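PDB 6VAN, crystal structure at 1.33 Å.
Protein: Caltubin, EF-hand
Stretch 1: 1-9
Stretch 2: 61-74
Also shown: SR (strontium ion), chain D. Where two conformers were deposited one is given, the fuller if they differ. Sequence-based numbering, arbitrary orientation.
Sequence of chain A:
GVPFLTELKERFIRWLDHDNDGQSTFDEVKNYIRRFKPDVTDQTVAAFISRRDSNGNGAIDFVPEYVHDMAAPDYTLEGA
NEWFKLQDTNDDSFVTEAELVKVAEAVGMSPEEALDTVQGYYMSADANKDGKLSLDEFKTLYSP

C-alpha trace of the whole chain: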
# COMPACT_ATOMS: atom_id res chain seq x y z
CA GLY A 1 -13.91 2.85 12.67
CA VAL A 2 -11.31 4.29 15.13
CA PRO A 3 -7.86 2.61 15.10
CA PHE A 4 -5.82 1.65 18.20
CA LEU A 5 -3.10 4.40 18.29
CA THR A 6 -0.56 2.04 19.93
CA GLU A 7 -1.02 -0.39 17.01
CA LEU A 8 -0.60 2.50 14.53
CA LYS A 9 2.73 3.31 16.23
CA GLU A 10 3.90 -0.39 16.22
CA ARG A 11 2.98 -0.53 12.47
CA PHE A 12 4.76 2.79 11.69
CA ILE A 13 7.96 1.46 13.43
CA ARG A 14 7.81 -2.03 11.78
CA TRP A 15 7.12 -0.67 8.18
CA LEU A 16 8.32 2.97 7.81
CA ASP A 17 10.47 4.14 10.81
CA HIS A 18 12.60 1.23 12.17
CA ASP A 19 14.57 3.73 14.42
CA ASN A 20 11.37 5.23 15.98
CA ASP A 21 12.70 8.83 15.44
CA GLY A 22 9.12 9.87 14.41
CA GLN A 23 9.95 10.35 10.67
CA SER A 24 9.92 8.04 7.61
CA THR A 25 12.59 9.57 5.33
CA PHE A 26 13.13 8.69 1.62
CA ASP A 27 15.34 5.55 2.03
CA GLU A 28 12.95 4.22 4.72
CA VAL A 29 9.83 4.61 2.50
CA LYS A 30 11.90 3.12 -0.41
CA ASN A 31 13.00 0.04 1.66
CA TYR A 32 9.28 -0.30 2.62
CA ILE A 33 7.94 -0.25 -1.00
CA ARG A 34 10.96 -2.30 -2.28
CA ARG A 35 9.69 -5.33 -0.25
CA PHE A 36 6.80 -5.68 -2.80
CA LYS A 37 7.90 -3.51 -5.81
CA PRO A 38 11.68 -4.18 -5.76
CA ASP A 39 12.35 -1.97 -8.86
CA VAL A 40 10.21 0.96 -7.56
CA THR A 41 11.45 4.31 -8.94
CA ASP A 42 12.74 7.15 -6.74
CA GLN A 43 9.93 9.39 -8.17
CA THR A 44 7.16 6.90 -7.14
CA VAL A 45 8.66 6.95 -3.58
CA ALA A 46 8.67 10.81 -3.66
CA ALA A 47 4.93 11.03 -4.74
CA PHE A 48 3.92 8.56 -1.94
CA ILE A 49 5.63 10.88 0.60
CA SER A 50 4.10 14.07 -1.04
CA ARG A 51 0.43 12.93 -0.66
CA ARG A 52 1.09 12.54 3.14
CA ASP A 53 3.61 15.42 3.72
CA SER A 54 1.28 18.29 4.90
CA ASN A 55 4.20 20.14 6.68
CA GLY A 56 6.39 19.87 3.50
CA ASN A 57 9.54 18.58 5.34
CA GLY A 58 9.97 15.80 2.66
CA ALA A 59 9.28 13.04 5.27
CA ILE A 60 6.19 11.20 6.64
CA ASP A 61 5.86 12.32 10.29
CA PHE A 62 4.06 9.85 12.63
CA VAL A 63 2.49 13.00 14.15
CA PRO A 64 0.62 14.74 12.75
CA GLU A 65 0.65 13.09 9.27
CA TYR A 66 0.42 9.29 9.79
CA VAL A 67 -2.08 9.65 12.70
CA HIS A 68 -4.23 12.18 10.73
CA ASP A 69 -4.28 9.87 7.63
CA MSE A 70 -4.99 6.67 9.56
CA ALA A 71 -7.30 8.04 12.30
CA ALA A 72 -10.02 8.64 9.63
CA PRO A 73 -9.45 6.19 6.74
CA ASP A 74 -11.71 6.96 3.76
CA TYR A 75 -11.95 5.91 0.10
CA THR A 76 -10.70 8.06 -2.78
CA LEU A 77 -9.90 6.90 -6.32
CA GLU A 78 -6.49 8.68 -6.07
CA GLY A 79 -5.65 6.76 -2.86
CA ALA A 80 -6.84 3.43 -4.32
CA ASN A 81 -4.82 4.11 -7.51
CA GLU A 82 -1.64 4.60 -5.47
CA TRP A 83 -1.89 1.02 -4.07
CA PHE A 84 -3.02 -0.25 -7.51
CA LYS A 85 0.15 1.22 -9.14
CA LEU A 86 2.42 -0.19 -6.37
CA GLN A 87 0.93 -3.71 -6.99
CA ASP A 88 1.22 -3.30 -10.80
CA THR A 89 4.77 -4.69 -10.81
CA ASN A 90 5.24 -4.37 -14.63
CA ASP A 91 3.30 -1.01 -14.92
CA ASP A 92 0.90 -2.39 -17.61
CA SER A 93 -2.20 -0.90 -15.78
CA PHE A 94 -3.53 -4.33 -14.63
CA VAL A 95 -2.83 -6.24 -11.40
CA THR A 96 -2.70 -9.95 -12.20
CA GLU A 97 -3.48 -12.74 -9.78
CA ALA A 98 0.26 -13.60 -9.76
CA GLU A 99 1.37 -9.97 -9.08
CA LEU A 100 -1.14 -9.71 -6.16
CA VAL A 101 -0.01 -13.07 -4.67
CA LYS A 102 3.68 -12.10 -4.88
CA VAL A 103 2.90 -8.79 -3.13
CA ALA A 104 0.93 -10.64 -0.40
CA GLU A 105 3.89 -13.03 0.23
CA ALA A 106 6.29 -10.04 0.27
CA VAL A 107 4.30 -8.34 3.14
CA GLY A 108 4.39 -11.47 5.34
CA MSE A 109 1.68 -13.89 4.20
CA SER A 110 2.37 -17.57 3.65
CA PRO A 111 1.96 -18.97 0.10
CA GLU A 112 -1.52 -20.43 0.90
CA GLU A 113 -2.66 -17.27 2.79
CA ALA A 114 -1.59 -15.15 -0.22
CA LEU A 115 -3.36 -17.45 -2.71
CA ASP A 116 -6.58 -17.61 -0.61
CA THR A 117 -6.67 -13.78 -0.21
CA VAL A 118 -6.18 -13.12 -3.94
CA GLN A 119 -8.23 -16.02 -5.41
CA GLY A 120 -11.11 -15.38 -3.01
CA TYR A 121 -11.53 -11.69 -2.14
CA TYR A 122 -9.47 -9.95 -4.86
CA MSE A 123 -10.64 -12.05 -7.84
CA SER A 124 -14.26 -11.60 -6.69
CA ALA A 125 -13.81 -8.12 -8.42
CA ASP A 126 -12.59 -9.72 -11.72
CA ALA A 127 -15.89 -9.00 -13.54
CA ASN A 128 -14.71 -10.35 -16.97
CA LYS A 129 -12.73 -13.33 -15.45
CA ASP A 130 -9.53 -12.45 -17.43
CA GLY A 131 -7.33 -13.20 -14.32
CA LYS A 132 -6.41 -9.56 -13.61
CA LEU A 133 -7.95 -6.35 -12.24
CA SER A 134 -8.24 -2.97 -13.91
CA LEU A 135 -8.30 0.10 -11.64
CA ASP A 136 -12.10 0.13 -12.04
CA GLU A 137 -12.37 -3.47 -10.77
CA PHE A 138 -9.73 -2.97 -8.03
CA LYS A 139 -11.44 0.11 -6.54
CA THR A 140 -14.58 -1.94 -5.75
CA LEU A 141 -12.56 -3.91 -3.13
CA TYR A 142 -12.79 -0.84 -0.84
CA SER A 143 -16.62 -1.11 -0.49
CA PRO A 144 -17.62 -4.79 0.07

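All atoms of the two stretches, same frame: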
# COMPACT_ATOMS: atom_id res chain seq x y z
N GLY A 1 -13.99 2.79 11.16
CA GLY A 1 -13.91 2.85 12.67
C GLY A 1 -12.64 3.54 13.14
O GLY A 1 -11.86 3.99 12.31
N VAL A 2 -12.44 3.58 14.46
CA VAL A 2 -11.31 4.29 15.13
C VAL A 2 -10.19 3.28 15.36
O VAL A 2 -10.41 2.24 15.96
CB VAL A 2 -11.81 4.91 16.46
CG1 VAL A 2 -10.73 5.66 17.22
CG2 VAL A 2 -13.02 5.80 16.24
N PRO A 3 -8.95 3.54 14.88
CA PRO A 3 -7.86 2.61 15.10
C PRO A 3 -7.30 2.72 16.53
O PRO A 3 -7.51 3.69 17.19
CB PRO A 3 -6.81 3.06 14.08
CG PRO A 3 -7.03 4.54 13.96
CD PRO A 3 -8.52 4.75 14.15
N PHE A 4 -6.59 1.69 16.94
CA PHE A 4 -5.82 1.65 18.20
C PHE A 4 -4.50 2.40 17.95
O PHE A 4 -3.68 1.94 17.13
CB PHE A 4 -5.65 0.17 18.58
CG PHE A 4 -4.92 -0.19 19.84
CD1 PHE A 4 -4.75 0.70 20.88
CD2 PHE A 4 -4.47 -1.50 20.02
CE1 PHE A 4 -4.12 0.30 22.05
CE2 PHE A 4 -3.82 -1.88 21.18
CZ PHE A 4 -3.64 -0.97 22.19
N LEU A 5 -4.27 3.54 18.60
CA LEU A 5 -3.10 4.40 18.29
C LEU A 5 -1.81 3.65 18.57
O LEU A 5 -0.84 3.89 17.83
CB LEU A 5 -3.16 5.68 19.10
CG LEU A 5 -4.27 6.61 18.67
CD1 LEU A 5 -4.38 7.78 19.63
CD2 LEU A 5 -4.09 7.10 17.24
N THR A 6 -1.78 2.79 19.59
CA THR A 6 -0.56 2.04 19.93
C THR A 6 -0.24 1.08 18.79
O THR A 6 0.94 0.88 18.48
CB THR A 6 -0.71 1.39 21.30
OG1 THR A 6 -0.77 2.47 22.23
CG2 THR A 6 0.42 0.46 21.63
N GLU A 7 -1.26 0.49 18.16
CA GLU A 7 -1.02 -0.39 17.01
C GLU A 7 -0.54 0.42 15.83
O GLU A 7 0.33 -0.05 15.10
CB GLU A 7 -2.27 -1.16 16.65
CG GLU A 7 -2.45 -2.35 17.52
CD GLU A 7 -3.62 -3.21 17.11
OE1 GLU A 7 -4.31 -2.83 16.11
OE2 GLU A 7 -3.85 -4.24 17.77
N LEU A 8 -1.10 1.61 15.60
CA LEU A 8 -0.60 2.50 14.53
C LEU A 8 0.90 2.71 14.74
O LEU A 8 1.66 2.54 13.78
CB LEU A 8 -1.31 3.86 14.53
CG LEU A 8 -2.76 3.87 14.08
CD1 LEU A 8 -3.23 5.29 13.86
CD2 LEU A 8 -2.97 3.04 12.82
N LYS A 9 1.30 3.05 15.95
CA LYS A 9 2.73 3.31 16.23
C LYS A 9 3.56 2.06 15.94
O LYS A 9 4.60 2.19 15.27
CB LYS A 9 2.93 3.77 17.67
CG LYS A 9 4.40 3.95 18.06
CD LYS A 9 5.24 4.73 17.05
CE LYS A 9 5.36 6.20 17.36
NZ LYS A 9 6.29 6.46 18.49
N ASP A 61 5.75 12.15 8.83
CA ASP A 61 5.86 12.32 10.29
C ASP A 61 4.77 11.47 10.94
O ASP A 61 3.61 11.61 10.53
CB ASP A 61 5.76 13.80 10.62
CG ASP A 61 6.87 14.58 9.95
OD1 ASP A 61 8.01 14.47 10.42
OD2 ASP A 61 6.57 15.34 9.04
N PHE A 62 5.10 10.63 11.91
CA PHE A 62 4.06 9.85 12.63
C PHE A 62 3.00 10.83 13.13
O PHE A 62 1.82 10.62 12.88
CB PHE A 62 4.63 9.03 13.78
CG PHE A 62 3.57 8.27 14.51
CD1 PHE A 62 2.98 7.16 13.92
CD2 PHE A 62 3.10 8.69 15.73
CE1 PHE A 62 1.96 6.48 14.56
CE2 PHE A 62 2.07 8.01 16.37
CZ PHE A 62 1.52 6.89 15.79
N VAL A 63 3.42 11.90 13.79
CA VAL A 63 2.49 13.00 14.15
C VAL A 63 2.96 14.28 13.47
O VAL A 63 4.15 14.60 13.52
CB VAL A 63 2.33 13.13 15.68
CG1 VAL A 63 1.40 12.07 16.20
CG2 VAL A 63 3.64 13.06 16.42
N PRO A 64 2.06 15.05 12.81
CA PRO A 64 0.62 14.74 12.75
C PRO A 64 0.16 13.82 11.61
O PRO A 64 -0.98 13.41 11.61
CB PRO A 64 0.01 16.11 12.46
CG PRO A 64 1.05 16.79 11.62
CD PRO A 64 2.37 16.34 12.21
N GLU A 65 1.04 13.54 10.64
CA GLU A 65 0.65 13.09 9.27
C GLU A 65 0.12 11.66 9.28
O GLU A 65 -0.99 11.45 8.74
CB GLU A 65 1.84 13.24 8.31
CG GLU A 65 2.22 14.69 8.16
CD GLU A 65 3.53 15.00 7.47
OE1 GLU A 65 4.33 14.09 7.29
OE2 GLU A 65 3.71 16.18 7.14
N TYR A 66 0.86 10.71 9.83
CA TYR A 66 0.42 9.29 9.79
C TYR A 66 -0.84 9.16 10.65
O TYR A 66 -1.79 8.51 10.19
CB TYR A 66 1.53 8.35 10.25
CG TYR A 66 1.29 6.88 9.99
CD1 TYR A 66 1.43 6.35 8.72
CD2 TYR A 66 0.98 6.01 11.02
CE1 TYR A 66 1.25 4.99 8.48
CE2 TYR A 66 0.80 4.66 10.80
CZ TYR A 66 0.92 4.15 9.52
OH TYR A 66 0.72 2.80 9.32
N VAL A 67 -0.89 9.79 11.81
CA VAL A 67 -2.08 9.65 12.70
C VAL A 67 -3.28 10.28 12.00
O VAL A 67 -4.36 9.65 11.99
CB VAL A 67 -1.83 10.25 14.09
CG1 VAL A 67 -3.12 10.31 14.89
CG2 VAL A 67 -0.78 9.47 14.84
N HIS A 68 -3.12 11.47 11.41
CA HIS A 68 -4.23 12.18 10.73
C HIS A 68 -4.80 11.27 9.64
O HIS A 68 -6.03 11.06 9.62
CB HIS A 68 -3.78 13.54 10.17
CG HIS A 68 -4.88 14.23 9.44
ND1 HIS A 68 -5.87 14.92 10.10
CD2 HIS A 68 -5.17 14.30 8.13
CE1 HIS A 68 -6.73 15.41 9.21
NE2 HIS A 68 -6.31 15.05 8.00
N ASP A 69 -3.92 10.70 8.81
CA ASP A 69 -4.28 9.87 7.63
C ASP A 69 -5.01 8.61 8.07
O ASP A 69 -5.98 8.20 7.44
CB ASP A 69 -3.04 9.48 6.83
N MSE A 70 -4.51 7.98 9.14
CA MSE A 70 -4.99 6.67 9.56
C MSE A 70 -6.13 6.77 10.58
O MSE A 70 -6.86 5.81 10.74
CB MSE A 70 -3.85 5.85 10.17
CG MSE A 70 -2.75 5.56 9.21
SE MSE A 70 -3.36 4.22 7.94
CE MSE A 70 -2.15 4.40 6.42
N ALA A 71 -6.26 7.90 11.28
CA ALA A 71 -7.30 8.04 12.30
C ALA A 71 -8.68 8.01 11.64
O ALA A 71 -9.63 7.57 12.30
CB ALA A 71 -7.13 9.33 13.08
N ALA A 72 -8.77 8.50 10.40
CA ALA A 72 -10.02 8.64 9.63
C ALA A 72 -9.79 8.09 8.23
O ALA A 72 -9.70 8.83 7.26
CB ALA A 72 -10.43 10.09 9.61
N PRO A 73 -9.65 6.76 8.07
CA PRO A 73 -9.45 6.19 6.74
C PRO A 73 -10.74 6.38 5.95
O PRO A 73 -11.82 6.34 6.49
CB PRO A 73 -9.08 4.73 7.01
CG PRO A 73 -9.69 4.42 8.36
CD PRO A 73 -9.70 5.73 9.12
N ASP A 74 -10.59 6.66 4.67
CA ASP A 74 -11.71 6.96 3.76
C ASP A 74 -11.27 6.51 2.38
O ASP A 74 -10.05 6.34 2.16
CB ASP A 74 -12.09 8.44 3.81
CG ASP A 74 -11.01 9.38 3.27
OD1 ASP A 74 -9.81 9.02 3.36
OD2 ASP A 74 -11.39 10.46 2.76
SR SR D . 6.09 15.71 6.77

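Helix 5-9 and helix 62-71 cross steeply, with 119° between their N-to-C directions and a closest axial approach of 11.0 Å. The nearest CA pairs begin with P3 CA and A71 CA at 6.1 Å. L8 CA lies 7.5 Å from V67 CA, and K9 CA lies 7.6 Å from F62 CA. No hydrogen bond links the stretches, so the 437 Å² they bury rests mainly on apolar packing.

Apolar side-chain contacts centre on L8, which is buried and gives up the most area, 86 Å². Its CD1 lies 3.8 Å from CB of M70, a selenomethionine whose side chain then leads away, while L8 CB sits 4.2 Å from F62 CE1 and 4.4 Å from Y66 CE2. L5 CD2 approaches V67 CG1 at 4.1 Å. Set apart from these, P3 CG, before the helix, lies against a backbone carbonyl, 3.5 Å from M70 O.

Aromatic evidence is clearest at F62. K9 CE stands 3.9 Å from the centroid of the F62 ring, 15° off its normal, a CH-pi contact over one face. K9 NZ is 5.2 Å from the same centroid of the F62 ring, so any cation-pi attraction is weak at most.

No polar bond crosses between the two stretches; within stretch 2, a strontium ion, SR, binds D61 OD2 (2.4 Å) and E65 OE1 (2.4 Å) and OE2 (2.5 Å), its other ligands lying elsewhere in the structure. This shared cation explains the 3.1 Å approach of D61 OD2 to E65 OE1. D61 N also donates to E65 OE1 (2.9 Å, 168°).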